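Local coordinates for NTD biosynthesis operon protein NtdA (Bacillus subtilis subsp. subtilis, PDB 4K2M) that catalyses the reversible pyridoxal phosphate-dependent transamination of 3-dehydro-glucose 6-phosphate with glutamate, giving kanosamine 6-phosphate on the way to the antibiotic kanosamine, at residues A[149-153]-A[381-386]; A[178-184]-A[204-210]; A[362-366]-A[409-413]. One frame throughout, in Å; residues are numbered along the deposited sequence.

Contact 1: residues A[149-153]-A[381-386]; sequences PANSF and YPILSH. With O1G (3-deoxy-3-[(E)-({3-hydroxy-2-methyl-5-[(phosphonooxy)methyl]pyridin-4-yl}methylidene)amino]-6-O-phosphono-alpha-D-gluco pyranose), chain C; EDO (1,2-ethanediol), chain G.
Two buried loops meet at the active-site edge. Segment 149-153 links strand 145-148 to helix 154-163; segment 381-386 is loop that ends in the first residues of a 3-10 turn. They run antiparallel, with the register slipping by one residue towards Tyr381: CA separations are 6.4 Å for Tyr381 to Phe153, 5.2 Å for Leu384 to Asn151 and 4.8 Å for Ser385 to Ala150. Tyr381 follows a cis peptide bond and has an extended backbone (phi/psi -126/162). Its chi1 of -62° (m) places one ring face against Phe153, whose CB lies 3.9 Å from the Tyr381 ring centroid, 25° off the normal, a CH-pi contact. The two rings are oblique (planes at 44°, centroids 5.3 Å apart). A water joins Tyr381 N (2.9 Å) to Asn151 O (2.7 Å). Leu384 uses an m,t rotamer to set CD2 3.7 Å from Asn151 CB. Ser385 N donates to Ala150 O (2.8 Å, 173°), the one direct hydrogen bond between the loops. Ser385 OG, bonded also to Glu157, takes a water (3.1 Å) that bridges Pro149 O (2.8 Å) and Ser152 N (2.9 Å). His386 ND1 rests 3.9 Å from Ala150 CB, while NE2 is bonded to Glu406. Both Phe153 and Tyr381 bind substrate in this fold-type I, aspartate-aminotransferase-like enzyme: one Phe153 face lies against the sugar carbon C2 of the external aldimine O1G, and Tyr381 OH is 2.6 Å from its O2. This hydrogen bond is consistent with the contact helping to read the hydroxyl next to the aminated carbon; residues of the second subunit complete the site.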
# COMPACT_ATOMS: atom_id res chain seq x y z
N PRO A 149 14.33 -9.38 18.47
CA PRO A 149 15.68 -9.70 17.99
C PRO A 149 16.25 -8.62 17.07
O PRO A 149 15.50 -7.79 16.53
CB PRO A 149 15.47 -11.00 17.21
CG PRO A 149 14.08 -10.84 16.64
CD PRO A 149 13.29 -10.13 17.72
N ALA A 150 17.56 -8.65 16.87
CA ALA A 150 18.22 -7.66 16.04
C ALA A 150 18.57 -8.17 14.64
O ALA A 150 19.25 -7.46 13.88
CB ALA A 150 19.50 -7.18 16.74
N ASN A 151 18.12 -9.37 14.30
CA ASN A 151 18.51 -9.99 13.03
C ASN A 151 17.38 -10.16 12.02
O ASN A 151 17.52 -10.91 11.06
CB ASN A 151 19.18 -11.34 13.29
CG ASN A 151 18.22 -12.36 13.89
OD1 ASN A 151 17.20 -11.99 14.47
ND2 ASN A 151 18.55 -13.65 13.74
N SER A 152 16.28 -9.45 12.23
CA SER A 152 15.16 -9.52 11.29
C SER A 152 15.39 -8.54 10.14
O SER A 152 16.36 -7.78 10.13
CB SER A 152 13.85 -9.18 12.01
OG SER A 152 12.74 -9.41 11.16
N PHE A 153 14.50 -8.56 9.16
CA PHE A 153 14.49 -7.54 8.12
C PHE A 153 14.17 -6.20 8.80
O PHE A 153 13.47 -6.17 9.82
CB PHE A 153 13.42 -7.90 7.08
CG PHE A 153 13.29 -6.90 5.96
CD1 PHE A 153 14.37 -6.58 5.14
CD2 PHE A 153 12.07 -6.30 5.72
CE1 PHE A 153 14.24 -5.65 4.10
CE2 PHE A 153 11.93 -5.36 4.69
CZ PHE A 153 13.01 -5.04 3.88
N TYR A 381 20.06 -11.05 6.88
CA TYR A 381 20.21 -9.77 6.19
C TYR A 381 21.61 -9.26 6.51
O TYR A 381 22.24 -9.73 7.45
CB TYR A 381 19.12 -8.79 6.69
CG TYR A 381 17.76 -9.35 6.36
CD1 TYR A 381 17.16 -9.09 5.14
CD2 TYR A 381 17.11 -10.23 7.24
CE1 TYR A 381 15.92 -9.64 4.81
CE2 TYR A 381 15.87 -10.79 6.91
CZ TYR A 381 15.29 -10.49 5.69
OH TYR A 381 14.07 -11.03 5.35
N PRO A 382 22.11 -8.31 5.71
CA PRO A 382 23.54 -7.97 5.83
C PRO A 382 23.96 -7.16 7.06
O PRO A 382 25.14 -7.23 7.45
CB PRO A 382 23.83 -7.18 4.54
CG PRO A 382 22.48 -6.64 4.11
CD PRO A 382 21.50 -7.73 4.49
N ILE A 383 23.05 -6.41 7.66
CA ILE A 383 23.42 -5.55 8.79
C ILE A 383 22.43 -5.78 9.92
O ILE A 383 21.22 -5.75 9.71
CB ILE A 383 23.40 -4.04 8.39
CG1 ILE A 383 24.31 -3.80 7.18
CG2 ILE A 383 23.83 -3.17 9.57
CD1 ILE A 383 24.23 -2.38 6.61
N LEU A 384 22.94 -6.05 11.12
CA LEU A 384 22.09 -6.25 12.30
C LEU A 384 21.54 -4.90 12.79
O LEU A 384 22.17 -3.88 12.56
CB LEU A 384 22.90 -6.91 13.40
CG LEU A 384 23.38 -8.32 13.01
CD1 LEU A 384 24.29 -8.86 14.11
CD2 LEU A 384 22.17 -9.21 12.83
N SER A 385 20.39 -4.91 13.45
CA SER A 385 19.72 -3.67 13.87
C SER A 385 20.60 -2.71 14.67
O SER A 385 20.59 -1.50 14.43
CB SER A 385 18.47 -4.01 14.71
OG SER A 385 17.57 -4.79 13.95
N HIS A 386 21.36 -3.25 15.62
CA HIS A 386 22.17 -2.41 16.51
C HIS A 386 23.48 -1.97 15.86
O HIS A 386 24.30 -1.30 16.49
CB HIS A 386 22.42 -3.14 17.83
CG HIS A 386 23.25 -4.38 17.70
ND1 HIS A 386 22.94 -5.39 16.81
CD2 HIS A 386 24.36 -4.79 18.37
CE1 HIS A 386 23.84 -6.35 16.92
NE2 HIS A 386 24.70 -6.02 17.86
P O1G C . 6.27 -6.35 4.09
C3A O1G C . 10.03 -9.80 6.87
O3 O1G C . 10.85 -10.62 6.16
C1 O1G C . 13.13 -8.77 1.40
N1' O1G C . 9.03 -9.10 8.89
C2 O1G C . 12.51 -9.10 2.76
O2 O1G C . 12.98 -10.47 3.03
C9A O1G C . 9.86 -9.94 8.25
C2A O1G C . 10.56 -11.02 9.06
C3 O1G C . 10.98 -9.02 2.78
N3' O1G C . 10.62 -9.10 4.21
O1 O1G C . 12.87 -9.80 0.44
C4 O1G C . 10.46 -7.74 2.10
O4 O1G C . 9.09 -8.10 1.82
C4A O1G C . 9.36 -8.81 6.17
C4B O1G C . 9.55 -8.62 4.72
C5 O1G C . 11.14 -7.61 0.74
O5 O1G C . 12.57 -7.56 0.88
C5A O1G C . 8.52 -7.95 6.87
C5T O1G C . 7.70 -6.79 6.27
C6 O1G C . 10.88 -6.30 0.05
C6A O1G C . 8.38 -8.12 8.24
OP1 O1G C . 6.05 -4.99 4.72
OP2 O1G C . 5.01 -6.99 3.62
OP3 O1G C . 7.43 -6.32 3.06
OP4 O1G C . 6.75 -7.32 5.33
O6 O1G C . 11.27 -6.25 -1.27
P' O1G C . 10.44 -5.38 -2.34
OP6 O1G C . 9.06 -6.00 -2.39
OP7 O1G C . 10.44 -3.93 -1.89
OP8 O1G C . 11.25 -5.60 -3.62
C1 EDO G . 21.87 -13.29 10.23
O1 EDO G . 21.81 -12.02 10.88
C2 EDO G . 21.40 -14.38 11.17
O2 EDO G . 19.99 -14.24 11.37
O HOH W 1 15.55 -7.12 13.85
O HOH W 2 19.90 -10.84 9.81
O HOH W 3 19.64 -8.12 10.30
O HOH W 4 17.99 -6.10 11.33

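Contact 2: residues A[178-184]-A[204-210]; sequences CIDPDKI and HSDMQHI
Pro181 has the greatest buried area here, then Ile210 and His209, so the core of the contact is a proline set against the first turn of helix 207-217. Segment 178-184 has no regular helix or strand; Pro181 has phi/psi -64/-26, and Asp206 is the centre of an inverse gamma turn. The CA atoms of Pro181 and Ile210 are 5.7 Å apart. Cys178 CA and Ser205 CA are 5.5 Å apart. Pro181 CB sits over the His209 imidazole, 3.7 Å from its centroid and 24° off the normal, a CH-pi contact. His209 (chi1 t) directs NE2 to Asp182 OD1 (3.2 Å, 155°). The contact packs the connection from strand 166-169 to 192-195 against the beta-alpha-beta crossover helix 207-217. Asp180 OD1 accepts from Asp182 N (3.0 Å) in an Asx turn, and Asp206 N-caps the helix, Asp206 OD1 weakly accepting from His209 N (3.5 Å). Ile210 (m,t) places CD1 3.8 Å from Ile179 CG2 and CG1 3.9 Å from Ile184 CD1. A water joins Ile179 O (2.8 Å) to Asp206 N (2.7 Å).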
# COMPACT_ATOMS: atom_id res chain seq x y z
N CYS A 178 16.12 -17.61 16.12
CA CYS A 178 14.98 -16.93 16.73
C CYS A 178 15.34 -16.40 18.11
O CYS A 178 16.31 -16.86 18.73
CB CYS A 178 13.77 -17.86 16.83
SG CYS A 178 13.16 -18.38 15.22
N ILE A 179 14.55 -15.45 18.58
CA ILE A 179 14.79 -14.82 19.87
C ILE A 179 14.93 -15.85 20.98
O ILE A 179 14.14 -16.78 21.08
CB ILE A 179 13.68 -13.79 20.18
CG1 ILE A 179 14.00 -12.98 21.45
CG2 ILE A 179 12.30 -14.45 20.28
CD1 ILE A 179 13.01 -11.82 21.64
N ASP A 180 15.96 -15.71 21.81
CA ASP A 180 16.22 -16.72 22.85
C ASP A 180 15.33 -16.41 24.05
O ASP A 180 15.50 -15.38 24.71
CB ASP A 180 17.70 -16.67 23.23
CG ASP A 180 18.12 -17.80 24.17
OD1 ASP A 180 17.25 -18.51 24.72
OD2 ASP A 180 19.34 -17.95 24.38
N PRO A 181 14.35 -17.28 24.34
CA PRO A 181 13.42 -16.94 25.41
C PRO A 181 14.16 -16.84 26.73
O PRO A 181 13.74 -16.12 27.63
CB PRO A 181 12.46 -18.13 25.45
CG PRO A 181 12.63 -18.82 24.13
CD PRO A 181 14.07 -18.61 23.75
N ASP A 182 15.28 -17.55 26.83
CA ASP A 182 16.09 -17.47 28.04
C ASP A 182 16.83 -16.14 28.21
O ASP A 182 17.51 -15.95 29.21
CB ASP A 182 17.09 -18.63 28.07
CG ASP A 182 16.43 -19.96 28.33
OD1 ASP A 182 15.44 -19.99 29.09
OD2 ASP A 182 16.89 -20.97 27.76
N LYS A 183 16.70 -15.22 27.25
CA LYS A 183 17.36 -13.91 27.34
C LYS A 183 16.36 -12.77 27.48
O LYS A 183 16.73 -11.61 27.62
CB LYS A 183 18.19 -13.65 26.07
CG LYS A 183 19.36 -14.58 25.86
CD LYS A 183 20.50 -14.27 26.82
CE LYS A 183 21.77 -14.97 26.36
NZ LYS A 183 22.88 -14.80 27.35
N ILE A 184 15.08 -13.11 27.43
CA ILE A 184 14.06 -12.07 27.39
C ILE A 184 13.87 -11.44 28.76
O ILE A 184 13.81 -10.21 28.89
CB ILE A 184 12.72 -12.65 26.87
CG1 ILE A 184 12.87 -13.03 25.40
CG2 ILE A 184 11.59 -11.65 27.06
CD1 ILE A 184 11.63 -13.75 24.82
N HIS A 204 9.62 -21.43 13.54
CA HIS A 204 8.74 -20.98 14.62
C HIS A 204 9.56 -20.70 15.88
O HIS A 204 10.35 -21.55 16.34
CB HIS A 204 7.72 -22.09 14.91
CG HIS A 204 6.37 -21.59 15.34
ND1 HIS A 204 5.23 -22.35 15.20
CD2 HIS A 204 5.99 -20.42 15.89
CE1 HIS A 204 4.20 -21.66 15.67
NE2 HIS A 204 4.64 -20.48 16.09
N SER A 205 9.39 -19.50 16.45
CA SER A 205 10.01 -19.16 17.73
C SER A 205 9.43 -20.04 18.83
O SER A 205 8.39 -20.67 18.63
CB SER A 205 9.71 -17.71 18.08
OG SER A 205 10.28 -16.82 17.15
N ASP A 206 10.09 -20.07 19.99
CA ASP A 206 9.60 -20.87 21.12
C ASP A 206 8.46 -20.14 21.81
O ASP A 206 8.64 -19.56 22.89
CB ASP A 206 10.73 -21.14 22.11
CG ASP A 206 10.34 -22.14 23.20
OD1 ASP A 206 9.14 -22.50 23.34
OD2 ASP A 206 11.25 -22.56 23.94
N MET A 207 7.28 -20.20 21.21
CA MET A 207 6.19 -19.33 21.64
C MET A 207 5.60 -19.68 23.00
O MET A 207 5.19 -18.78 23.75
CB MET A 207 5.09 -19.28 20.57
CG MET A 207 5.51 -18.56 19.27
SD MET A 207 5.94 -16.85 19.56
CE MET A 207 4.34 -16.17 19.95
N GLN A 208 5.58 -20.95 23.35
CA GLN A 208 5.06 -21.32 24.67
C GLN A 208 5.90 -20.71 25.80
O GLN A 208 5.36 -20.17 26.78
CB GLN A 208 4.96 -22.85 24.84
CG GLN A 208 4.35 -23.26 26.18
CD GLN A 208 4.11 -24.76 26.29
OE1 GLN A 208 4.74 -25.55 25.58
NE2 GLN A 208 3.20 -25.15 27.17
N HIS A 209 7.21 -20.75 25.64
CA HIS A 209 8.12 -20.21 26.64
C HIS A 209 8.00 -18.68 26.66
O HIS A 209 7.92 -18.06 27.71
CB HIS A 209 9.54 -20.68 26.34
CG HIS A 209 10.54 -20.39 27.42
ND1 HIS A 209 10.23 -19.64 28.53
CD2 HIS A 209 11.83 -20.76 27.55
CE1 HIS A 209 11.30 -19.55 29.30
NE2 HIS A 209 12.29 -20.22 28.73
N ILE A 210 7.94 -18.07 25.48
CA ILE A 210 7.71 -16.64 25.38
C ILE A 210 6.41 -16.23 26.08
O ILE A 210 6.38 -15.24 26.82
CB ILE A 210 7.76 -16.17 23.90
CG1 ILE A 210 9.17 -16.36 23.34
CG2 ILE A 210 7.31 -14.70 23.78
CD1 ILE A 210 9.29 -16.09 21.82
O HOH W 5 12.49 -18.76 20.06

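Contact 3: residues A[362-366]-A[409-413]; sequences RADIM and HSQVL. With EDO (1,2-ethanediol), chain G.
A side-chain to main-chain tie between helix 362-373 and the junction of helix 403-411 with strand 412-415 belongs to the C-terminal part of the aminotransferase; Arg362, in the first turn of helix 362-373, makes it. The CA atoms of Arg362 and Gln411 are 6.8 Å apart. Arg362 extends with chi1 and chi2 both t, then turns at chi3 (63°, p), so that NH1 donates to His409 O (2.8 Å, 151°) and to Val412 O (2.8 Å, 149°). Both acceptors lie near the guanidinium plane, whereas Ser410 O lies over one face, 3.4 Å from Arg362 CZ. A water lies 2.8 Å from Arg362 NH2 and 3.2 Å from His409 O. Beside these polar contacts, Leu413 (t,p) brings CD1 to 3.6 Å from Met366 CG and CD2 to 4.0 Å from Ile365 CG2. Because Leu413 pairs through its backbone with Ile355, these contacts pack the helix on the antiparallel pair 353-356 and 412-415, layering typical of the small C-terminal domain of fold-type I aminotransferases.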
# COMPACT_ATOMS: atom_id res chain seq x y z
N ARG A 362 33.40 -17.55 4.88
CA ARG A 362 32.14 -17.30 4.18
C ARG A 362 32.26 -16.46 2.91
O ARG A 362 31.72 -16.81 1.88
CB ARG A 362 31.07 -16.69 5.08
CG ARG A 362 29.70 -16.59 4.37
CD ARG A 362 28.64 -15.95 5.25
NE ARG A 362 28.96 -14.56 5.59
CZ ARG A 362 28.27 -13.84 6.46
NH1 ARG A 362 27.21 -14.38 7.06
NH2 ARG A 362 28.63 -12.59 6.75
N ALA A 363 32.96 -15.33 2.99
CA ALA A 363 33.12 -14.48 1.82
C ALA A 363 33.76 -15.25 0.67
O ALA A 363 33.33 -15.12 -0.49
CB ALA A 363 33.93 -13.24 2.16
N ASP A 364 34.78 -16.05 0.98
CA ASP A 364 35.45 -16.84 -0.06
C ASP A 364 34.56 -17.96 -0.59
O ASP A 364 34.59 -18.26 -1.79
CB ASP A 364 36.75 -17.44 0.45
CG ASP A 364 37.70 -17.82 -0.69
OD1 ASP A 364 37.90 -16.99 -1.61
OD2 ASP A 364 38.23 -18.94 -0.68
N ILE A 365 33.79 -18.59 0.29
CA ILE A 365 32.84 -19.63 -0.14
C ILE A 365 31.84 -19.05 -1.13
O ILE A 365 31.57 -19.65 -2.17
CB ILE A 365 32.09 -20.25 1.05
CG1 ILE A 365 33.03 -21.14 1.87
CG2 ILE A 365 30.90 -21.07 0.58
CD1 ILE A 365 32.57 -21.34 3.31
N MET A 366 31.30 -17.87 -0.81
CA MET A 366 30.32 -17.24 -1.68
C MET A 366 30.91 -16.85 -3.02
O MET A 366 30.27 -17.04 -4.06
CB MET A 366 29.72 -16.00 -0.99
CG MET A 366 28.96 -16.34 0.27
SD MET A 366 28.26 -14.86 1.02
CE MET A 366 26.95 -14.43 -0.13
N HIS A 409 25.30 -14.27 12.78
CA HIS A 409 25.22 -13.35 11.66
C HIS A 409 26.43 -13.44 10.73
O HIS A 409 26.31 -13.26 9.51
CB HIS A 409 25.11 -11.92 12.19
CG HIS A 409 25.11 -10.88 11.12
ND1 HIS A 409 24.16 -10.83 10.13
CD2 HIS A 409 25.95 -9.85 10.88
CE1 HIS A 409 24.40 -9.81 9.33
NE2 HIS A 409 25.49 -9.19 9.76
N SER A 410 27.60 -13.72 11.30
CA SER A 410 28.84 -13.82 10.53
C SER A 410 29.01 -15.19 9.87
O SER A 410 29.87 -15.37 9.00
CB SER A 410 30.05 -13.54 11.44
OG SER A 410 30.29 -14.64 12.30
N GLN A 411 28.19 -16.15 10.27
CA GLN A 411 28.34 -17.52 9.77
C GLN A 411 27.27 -17.93 8.77
O GLN A 411 27.48 -18.84 7.97
CB GLN A 411 28.30 -18.51 10.94
CG GLN A 411 29.51 -18.46 11.85
CD GLN A 411 29.47 -19.58 12.85
OE1 GLN A 411 28.82 -19.48 13.88
NE2 GLN A 411 30.13 -20.69 12.52
N VAL A 412 26.13 -17.27 8.83
CA VAL A 412 24.95 -17.77 8.12
C VAL A 412 25.10 -17.59 6.62
O VAL A 412 25.63 -16.57 6.15
CB VAL A 412 23.63 -17.11 8.63
CG1 VAL A 412 23.60 -15.63 8.28
CG2 VAL A 412 22.39 -17.84 8.06
N LEU A 413 24.63 -18.58 5.88
CA LEU A 413 24.65 -18.53 4.43
C LEU A 413 23.35 -19.15 3.93
O LEU A 413 23.01 -20.27 4.31
CB LEU A 413 25.84 -19.33 3.88
CG LEU A 413 26.02 -19.23 2.37
CD1 LEU A 413 26.17 -17.76 2.00
CD2 LEU A 413 27.24 -20.00 1.92
C1 EDO G . 21.87 -13.29 10.23
O1 EDO G . 21.81 -12.02 10.88
C2 EDO G . 21.40 -14.38 11.17
O2 EDO G . 19.99 -14.24 11.37
O HOH W 6 27.72 -10.58 8.47

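How the contacts relate
Contact 1 opens first, at 149-153, and closes only at 381-386, 228 residues later. Contact 2 is nested within that span: 178-184 to 204-210 forms a short loop around strand 192-195, and it touches contact 1 where Ile179 CD1 lies 4.2 Å from Pro149 N. Contact 3 opens at 362-366, before contact 1 has closed, and ends at 409-413, so these two cross. Leu384 CG lies 3.6 Å from His409 CG, and both touch one 1,2-ethanediol, probably from the crystallisation liquor. Contacts 2 and 3 are in series. Contact 1 thus ties the loop after strand 145-148 of the large sheet to the C-terminal part, where contact 3 joins helix 362-373 to the 403-415 region.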